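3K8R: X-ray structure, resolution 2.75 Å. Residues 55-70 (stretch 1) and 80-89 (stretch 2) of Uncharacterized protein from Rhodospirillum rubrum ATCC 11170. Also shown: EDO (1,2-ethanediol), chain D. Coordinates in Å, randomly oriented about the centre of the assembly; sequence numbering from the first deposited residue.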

ATOM      1  N   LEU A  55     -14.386   0.987  -3.340  1.00 30.94           N
ATOM      2  CA  LEU A  55     -13.982   0.436  -4.632  1.00 30.83           C
ATOM      3  C   LEU A  55     -13.924  -1.097  -4.560  1.00 30.51           C
ATOM      4  O   LEU A  55     -13.758  -1.756  -5.587  1.00 29.48           O
ATOM      5  CB  LEU A  55     -12.607   0.960  -5.067  1.00 31.15           C
ATOM      6  CG  LEU A  55     -12.444   2.449  -5.408  1.00 31.22           C
ATOM      7  CD1 LEU A  55     -11.021   2.707  -5.903  1.00 28.60           C
ATOM      8  CD2 LEU A  55     -13.461   2.903  -6.448  1.00 25.18           C
ATOM      9  N   ALA A  56     -14.066  -1.650  -3.348  1.00 30.39           N
ATOM     10  CA  ALA A  56     -13.971  -3.094  -3.108  1.00 29.54           C
ATOM     11  C   ALA A  56     -15.317  -3.765  -3.194  1.00 30.04           C
ATOM     12  O   ALA A  56     -16.333  -3.220  -2.758  1.00 30.17           O
ATOM     13  CB  ALA A  56     -13.360  -3.377  -1.744  1.00 29.05           C
ATOM     14  N   GLN A  57     -15.305  -4.979  -3.736  1.00 30.58           N
ATOM     15  CA  GLN A  57     -16.516  -5.757  -3.907  1.00 30.26           C
ATOM     16  C   GLN A  57     -17.141  -6.140  -2.576  1.00 30.54           C
ATOM     17  O   GLN A  57     -16.526  -6.832  -1.740  1.00 30.36           O
ATOM     18  CB  GLN A  57     -16.230  -7.025  -4.704  1.00 30.92           C
ATOM     19  CG  GLN A  57     -17.472  -7.871  -4.909  1.00 31.27           C
ATOM     20  CD  GLN A  57     -17.221  -9.078  -5.748  1.00 30.10           C
ATOM     21  OE1 GLN A  57     -16.101  -9.582  -5.828  1.00 29.21           O
ATOM     22  NE2 GLN A  57     -18.272  -9.565  -6.379  1.00 31.70           N
ATOM     23  N   GLY A  58     -18.381  -5.703  -2.406  1.00 30.57           N
ATOM     24  CA  GLY A  58     -19.149  -5.991  -1.203  1.00 30.54           C
ATOM     25  C   GLY A  58     -19.258  -4.819  -0.257  1.00 30.86           C
ATOM     26  O   GLY A  58     -19.990  -4.915   0.720  1.00 31.95           O
ATOM     27  N   LEU A  59     -18.532  -3.725  -0.536  1.00 30.12           N
ATOM     28  CA  LEU A  59     -18.545  -2.527   0.316  1.00 29.34           C
ATOM     29  C   LEU A  59     -18.975  -1.242  -0.429  1.00 29.91           C
ATOM     30  O   LEU A  59     -18.965  -0.155   0.145  1.00 28.95           O
ATOM     31  CB  LEU A  59     -17.163  -2.326   0.971  1.00 28.40           C
ATOM     32  CG  LEU A  59     -16.610  -3.421   1.906  1.00 28.11           C
ATOM     33  CD1 LEU A  59     -15.227  -3.047   2.427  1.00 25.00           C
ATOM     34  CD2 LEU A  59     -17.546  -3.720   3.082  1.00 27.02           C
ATOM     35  N   GLU A  60     -19.406  -1.361  -1.683  1.00 30.56           N
ATOM     36  CA  GLU A  60     -19.781  -0.175  -2.470  1.00 30.52           C
ATOM     37  C   GLU A  60     -20.790   0.738  -1.796  1.00 29.72           C
ATOM     38  O   GLU A  60     -20.730   1.945  -1.985  1.00 29.48           O
ATOM     39  CB  GLU A  60     -20.372  -0.545  -3.835  1.00 31.41           C
ATOM     40  CG  GLU A  60     -19.486  -1.343  -4.780  1.00 34.07           C
ATOM     41  CD  GLU A  60     -19.591  -2.847  -4.581  1.00 39.79           C
ATOM     42  OE1 GLU A  60     -19.876  -3.308  -3.449  1.00 43.24           O
ATOM     43  OE2 GLU A  60     -19.390  -3.570  -5.576  1.00 42.50           O
ATOM     44  N   GLY A  61     -21.720   0.163  -1.034  1.00 29.19           N
ATOM     45  CA  GLY A  61     -22.777   0.940  -0.396  1.00 28.61           C
ATOM     46  C   GLY A  61     -22.722   1.041   1.113  1.00 28.87           C
ATOM     47  O   GLY A  61     -23.640   1.572   1.721  1.00 29.35           O
ATOM     48  N   ALA A  62     -21.649   0.560   1.730  1.00 29.06           N
ATOM     49  CA  ALA A  62     -21.532   0.607   3.190  1.00 28.19           C
ATOM     50  C   ALA A  62     -21.372   2.030   3.706  1.00 28.27           C
ATOM     51  O   ALA A  62     -20.824   2.880   3.018  1.00 28.94           O
ATOM     52  CB  ALA A  62     -20.375  -0.229   3.643  1.00 27.84           C
ATOM     53  N   SER A  63     -21.853   2.283   4.920  1.00 27.76           N
ATOM     54  CA  SER A  63     -21.738   3.600   5.525  1.00 27.37           C
ATOM     55  C   SER A  63     -20.425   3.711   6.281  1.00 27.49           C
ATOM     56  O   SER A  63     -19.796   2.710   6.583  1.00 27.65           O
ATOM     57  CB  SER A  63     -22.887   3.827   6.498  1.00 27.30           C
ATOM     58  OG  SER A  63     -22.816   2.916   7.582  1.00 29.18           O
ATOM     59  N   ASP A  64     -20.014   4.934   6.592  1.00 28.70           N
ATOM     60  CA  ASP A  64     -18.804   5.143   7.385  1.00 28.26           C
ATOM     61  C   ASP A  64     -18.884   4.258   8.615  1.00 28.65           C
ATOM     62  O   ASP A  64     -17.982   3.460   8.843  1.00 30.31           O
ATOM     63  CB  ASP A  64     -18.631   6.615   7.778  1.00 27.14           C
ATOM     64  CG  ASP A  64     -18.191   7.479   6.611  1.00 26.71           C
ATOM     65  OD1 ASP A  64     -18.088   6.952   5.482  1.00 25.06           O
ATOM     66  OD2 ASP A  64     -17.931   8.676   6.821  1.00 27.85           O
ATOM     67  N   ASP A  65     -19.976   4.368   9.374  1.00 27.98           N
ATOM     68  CA  ASP A  65     -20.182   3.532  10.561  1.00 26.71           C
ATOM     69  C   ASP A  65     -19.887   2.066  10.269  1.00 27.21           C
ATOM     70  O   ASP A  65     -19.101   1.435  10.972  1.00 27.94           O
ATOM     71  CB  ASP A  65     -21.611   3.658  11.093  1.00 25.45           C
ATOM     72  CG  ASP A  65     -21.816   4.874  11.981  1.00 25.29           C
ATOM     73  OD1 ASP A  65     -20.888   5.691  12.151  1.00 23.54           O
ATOM     74  OD2 ASP A  65     -22.926   5.000  12.543  1.00 25.69           O
ATOM     75  N   GLN A  66     -20.499   1.530   9.224  1.00 26.45           N
ATOM     76  CA  GLN A  66     -20.281   0.129   8.877  1.00 26.93           C
ATOM     77  C   GLN A  66     -18.845  -0.190   8.498  1.00 27.45           C
ATOM     78  O   GLN A  66     -18.371  -1.284   8.761  1.00 28.12           O
ATOM     79  CB  GLN A  66     -21.211  -0.289   7.747  1.00 26.93           C
ATOM     80  CG  GLN A  66     -22.649  -0.271   8.182  1.00 27.97           C
ATOM     81  CD  GLN A  66     -23.593  -0.715   7.113  1.00 28.01           C
ATOM     82  OE1 GLN A  66     -23.414  -0.410   5.934  1.00 29.84           O
ATOM     83  NE2 GLN A  66     -24.630  -1.434   7.520  1.00 28.21           N
ATOM     84  N   LEU A  67     -18.151   0.760   7.882  1.00 28.14           N
ATOM     85  CA  LEU A  67     -16.772   0.529   7.446  1.00 28.46           C
ATOM     86  C   LEU A  67     -15.798   0.377   8.614  1.00 28.63           C
ATOM     87  O   LEU A  67     -14.833  -0.372   8.515  1.00 28.81           O
ATOM     88  CB  LEU A  67     -16.322   1.621   6.467  1.00 28.23           C
ATOM     89  CG  LEU A  67     -16.975   1.513   5.082  1.00 25.51           C
ATOM     90  CD1 LEU A  67     -16.713   2.756   4.274  1.00 22.44           C
ATOM     91  CD2 LEU A  67     -16.484   0.271   4.339  1.00 19.65           C
ATOM     92  N   CYS A  68     -16.076   1.052   9.723  1.00 28.75           N
ATOM     93  CA  CYS A  68     -15.243   0.963  10.926  1.00 29.61           C
ATOM     94  C   CYS A  68     -15.161  -0.410  11.557  1.00 28.49           C
ATOM     95  O   CYS A  68     -14.266  -0.657  12.348  1.00 29.37           O
ATOM     96  CB  CYS A  68     -15.785   1.898  11.986  1.00 30.47           C
ATOM     97  SG  CYS A  68     -15.785   3.563  11.411  1.00 39.28           S
ATOM     98  N   ALA A  69     -16.082  -1.299  11.219  1.00 28.24           N
ATOM     99  CA  ALA A  69     -16.089  -2.642  11.789  1.00 28.97           C
ATOM    100  C   ALA A  69     -14.952  -3.533  11.284  1.00 28.91           C
ATOM    101  O   ALA A  69     -14.870  -4.694  11.689  1.00 29.38           O
ATOM    102  CB  ALA A  69     -17.446  -3.320  11.537  1.00 27.92           C
ATOM    103  N   VAL A  70     -14.078  -3.005  10.425  1.00 28.51           N
ATOM    104  CA  VAL A  70     -13.014  -3.807   9.843  1.00 27.84           C
ATOM    105  C   VAL A  70     -12.222  -4.528  10.911  1.00 28.41           C
ATOM    106  O   VAL A  70     -11.941  -3.962  11.962  1.00 27.81           O
ATOM    107  CB  VAL A  70     -12.060  -2.982   8.985  1.00 27.61           C
ATOM    108  CG1 VAL A  70     -11.388  -1.899   9.823  1.00 25.25           C
ATOM    109  CG2 VAL A  70     -11.027  -3.902   8.315  1.00 25.16           C
ATOM    110  N   HIS A  80     -11.766  -8.430   7.318  1.00 32.47           N
ATOM    111  CA  HIS A  80     -13.097  -8.989   7.517  1.00 31.59           C
ATOM    112  C   HIS A  80     -14.072  -7.974   8.103  1.00 31.55           C
ATOM    113  O   HIS A  80     -13.697  -7.141   8.930  1.00 31.67           O
ATOM    114  CB  HIS A  80     -12.957 -10.211   8.456  1.00 32.50           C
ATOM    115  CG  HIS A  80     -14.257 -10.850   8.877  1.00 33.48           C
ATOM    116  ND1 HIS A  80     -14.973 -11.708   8.064  1.00 31.18           N
ATOM    117  CD2 HIS A  80     -14.929 -10.804  10.054  1.00 32.17           C
ATOM    118  CE1 HIS A  80     -16.050 -12.128   8.706  1.00 30.50           C
ATOM    119  NE2 HIS A  80     -16.047 -11.594   9.916  1.00 32.35           N
ATOM    120  N   TRP A  81     -15.317  -8.043   7.627  1.00 31.49           N
ATOM    121  CA  TRP A  81     -16.449  -7.271   8.155  1.00 30.72           C
ATOM    122  C   TRP A  81     -17.527  -8.305   8.494  1.00 29.82           C
ATOM    123  O   TRP A  81     -18.129  -8.902   7.602  1.00 29.36           O
ATOM    124  CB  TRP A  81     -16.971  -6.246   7.147  1.00 31.60           C
ATOM    125  CG  TRP A  81     -16.076  -5.035   6.948  1.00 31.32           C
ATOM    126  CD1 TRP A  81     -16.237  -3.785   7.494  1.00 28.46           C
ATOM    127  CD2 TRP A  81     -14.899  -4.968   6.143  1.00 31.77           C
ATOM    128  NE1 TRP A  81     -15.238  -2.950   7.070  1.00 28.49           N
ATOM    129  CE2 TRP A  81     -14.400  -3.652   6.240  1.00 32.70           C
ATOM    130  CE3 TRP A  81     -14.213  -5.893   5.349  1.00 32.26           C
ATOM    131  CZ2 TRP A  81     -13.248  -3.243   5.570  1.00 32.65           C
ATOM    132  CZ3 TRP A  81     -13.072  -5.484   4.681  1.00 32.46           C
ATOM    133  CH2 TRP A  81     -12.602  -4.174   4.792  1.00 33.57           C
ATOM    134  N   GLU A  82     -17.738  -8.519   9.792  1.00 29.13           N
ATOM    135  CA  GLU A  82     -18.649  -9.536  10.308  1.00 27.49           C
ATOM    136  C   GLU A  82     -20.091  -9.357   9.838  1.00 26.42           C
ATOM    137  O   GLU A  82     -20.584 -10.151   9.035  1.00 25.11           O
ATOM    138  CB  GLU A  82     -18.594  -9.533  11.842  1.00 28.37           C
ATOM    139  CG  GLU A  82     -19.284 -10.717  12.512  1.00 29.86           C
ATOM    140  CD  GLU A  82     -18.465 -11.976  12.391  1.00 33.97           C
ATOM    141  OE1 GLU A  82     -17.258 -11.919  12.731  1.00 38.28           O
ATOM    142  OE2 GLU A  82     -19.022 -13.014  11.967  1.00 32.66           O
ATOM    143  N   THR A  83     -20.750  -8.306  10.327  1.00 25.95           N
ATOM    144  CA  THR A  83     -22.151  -8.050  10.010  1.00 25.32           C
ATOM    145  C   THR A  83     -22.395  -7.991   8.505  1.00 26.31           C
ATOM    146  O   THR A  83     -23.333  -8.603   8.013  1.00 26.88           O
ATOM    147  CB  THR A  83     -22.670  -6.754  10.675  1.00 25.19           C
ATOM    148  OG1 THR A  83     -22.489  -6.831  12.091  1.00 22.43           O
ATOM    149  CG2 THR A  83     -24.153  -6.547  10.374  1.00 23.59           C
ATOM    150  N   LEU A  84     -21.548  -7.279   7.770  1.00 26.71           N
ATOM    151  CA  LEU A  84     -21.727  -7.167   6.324  1.00 26.57           C
ATOM    152  C   LEU A  84     -21.366  -8.446   5.593  1.00 27.58           C
ATOM    153  O   LEU A  84     -21.712  -8.612   4.416  1.00 28.35           O
ATOM    154  CB  LEU A  84     -20.888  -6.030   5.754  1.00 26.37           C
ATOM    155  CG  LEU A  84     -21.287  -4.599   6.093  1.00 26.97           C
ATOM    156  CD1 LEU A  84     -20.311  -3.657   5.395  1.00 28.17           C
ATOM    157  CD2 LEU A  84     -22.717  -4.290   5.686  1.00 22.56           C
ATOM    158  N   ASP A  85     -20.651  -9.339   6.270  1.00 28.24           N
ATOM    159  CA  ASP A  85     -20.227 -10.608   5.668  1.00 28.63           C
ATOM    160  C   ASP A  85     -19.377 -10.368   4.402  1.00 28.46           C
ATOM    161  O   ASP A  85     -19.692 -10.855   3.314  1.00 28.80           O
ATOM    162  CB  ASP A  85     -21.447 -11.490   5.362  1.00 27.80           C
ATOM    163  CG  ASP A  85     -21.069 -12.897   4.958  1.00 28.83           C
ATOM    164  OD1 ASP A  85     -19.895 -13.277   5.176  1.00 29.69           O
ATOM    165  OD2 ASP A  85     -21.956 -13.620   4.433  1.00 29.13           O
ATOM    166  N   VAL A  86     -18.311  -9.591   4.557  1.00 27.99           N
ATOM    167  CA  VAL A  86     -17.391  -9.310   3.462  1.00 27.26           C
ATOM    168  C   VAL A  86     -15.974  -9.689   3.880  1.00 27.93           C
ATOM    169  O   VAL A  86     -15.563  -9.427   5.009  1.00 28.73           O
ATOM    170  CB  VAL A  86     -17.453  -7.840   3.031  1.00 26.84           C
ATOM    171  CG1 VAL A  86     -16.308  -7.514   2.087  1.00 22.55           C
ATOM    172  CG2 VAL A  86     -18.813  -7.543   2.392  1.00 25.13           C
ATOM    173  N   ASP A  87     -15.258 -10.345   2.968  1.00 28.59           N
ATOM    174  CA  ASP A  87     -13.868 -10.762   3.173  1.00 29.02           C
ATOM    175  C   ASP A  87     -13.010 -10.344   1.984  1.00 29.13           C
ATOM    176  O   ASP A  87     -13.279 -10.721   0.850  1.00 30.71           O
ATOM    177  CB  ASP A  87     -13.782 -12.270   3.420  1.00 28.47           C
ATOM    178  CG  ASP A  87     -14.151 -12.645   4.843  1.00 29.00           C
ATOM    179  OD1 ASP A  87     -13.758 -11.911   5.766  1.00 33.98           O
ATOM    180  OD2 ASP A  87     -14.807 -13.681   5.052  1.00 32.74           O
ATOM    181  N   LEU A  88     -11.995  -9.538   2.247  1.00 28.98           N
ATOM    182  CA  LEU A  88     -11.129  -9.055   1.190  1.00 29.50           C
ATOM    183  C   LEU A  88      -9.744  -9.600   1.457  1.00 30.25           C
ATOM    184  O   LEU A  88      -9.390  -9.863   2.608  1.00 31.40           O
ATOM    185  CB  LEU A  88     -11.094  -7.522   1.171  1.00 29.14           C
ATOM    186  CG  LEU A  88     -12.431  -6.776   1.049  1.00 30.91           C
ATOM    187  CD1 LEU A  88     -12.220  -5.277   1.248  1.00 29.76           C
ATOM    188  CD2 LEU A  88     -13.135  -7.055  -0.279  1.00 26.19           C
ATOM    189  N   SER A  89      -8.970  -9.772   0.387  1.00 29.99           N
ATOM    190  CA  SER A  89      -7.595 -10.259   0.470  1.00 28.92           C
ATOM    191  C   SER A  89      -6.666  -9.073   0.497  1.00 29.21           C
ATOM    192  O   SER A  89      -6.796  -8.204  -0.343  1.00 30.92           O
ATOM    193  CB  SER A  89      -7.277 -11.100  -0.761  1.00 28.00           C
ATOM    194  OG  SER A  89      -5.891 -11.334  -0.864  1.00 26.04           O
TER
HETATM  195  C1  EDO D 125     -10.392 -10.401  -2.916  1.00 63.16           C
HETATM  196  O1  EDO D 125     -10.373  -9.321  -1.973  1.00 56.84           O
HETATM  197  C2  EDO D 125      -9.604 -10.034  -4.176  1.00 66.27           C
HETATM  198  O2  EDO D 125      -8.908  -8.785  -4.012  1.00 67.70           O

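Residues 55-70, mostly turns with one short helix, pack against a hairpin formed by 80-89, burying 584 Å² in total, and the contact is largely apolar. Its one cross-stretch hydrogen bond runs from Trp81 NE1 to Leu67 O (3.0 Å, 158° at the hydrogen), so the indole's sole polar group is satisfied by a backbone carbonyl of the helix lying near the ring plane. Trp81, with the largest area covered, is held on both faces. Leu59 CD1 sits 3.7 Å from the centroid of the Trp81 six-membered ring, 12° off its normal; over the opposite face, Val70 CG2 approaches Trp81 CZ2 at 3.6 Å, and Val70 CA lies 3.9 Å from the centroid of the five-membered ring. Val70 CA also makes a CA-H...O contact with His80 O (3.5 Å).

Leu59 joins this ring to the aliphatic cluster. Its CA-to-CB bond points sideways, but the m,t rotamer brings the branched end nearer the hairpin: CD1 lies 3.9 Å from Leu88 CD1, and CD2 lies 3.6 Å from Leu84 CD1 and 4.1 Å from Val86 CG2. Leu84, Val86 and Leu88 all point toward stretch 1. Small Ala62 leaves its CB 3.9 Å from Leu84 CD1, and Ala56 CB meets Leu88 CD1 at 3.7 Å. At Gly58 the backbones come close, with Gly58 O 3.3 Å from Val86 CG2; an ideal CB would clash with that methyl, and the phi/psi of 104/-7° itself calls for glycine.

Bonds within each stretch brace these surfaces. Gln66 N donates to Ser63 OG (3.2 Å), capping the helix, while Ser63 N donates to Gln66 OE1 (3.3 Å). In the hairpin, Trp81 N bonds Val86 O (3.0 Å) and Val86 N bonds Trp81 O (3.1 Å); His80, pointing away from stretch 1, donates from ND1 to Asp87 OD1 (2.6 Å).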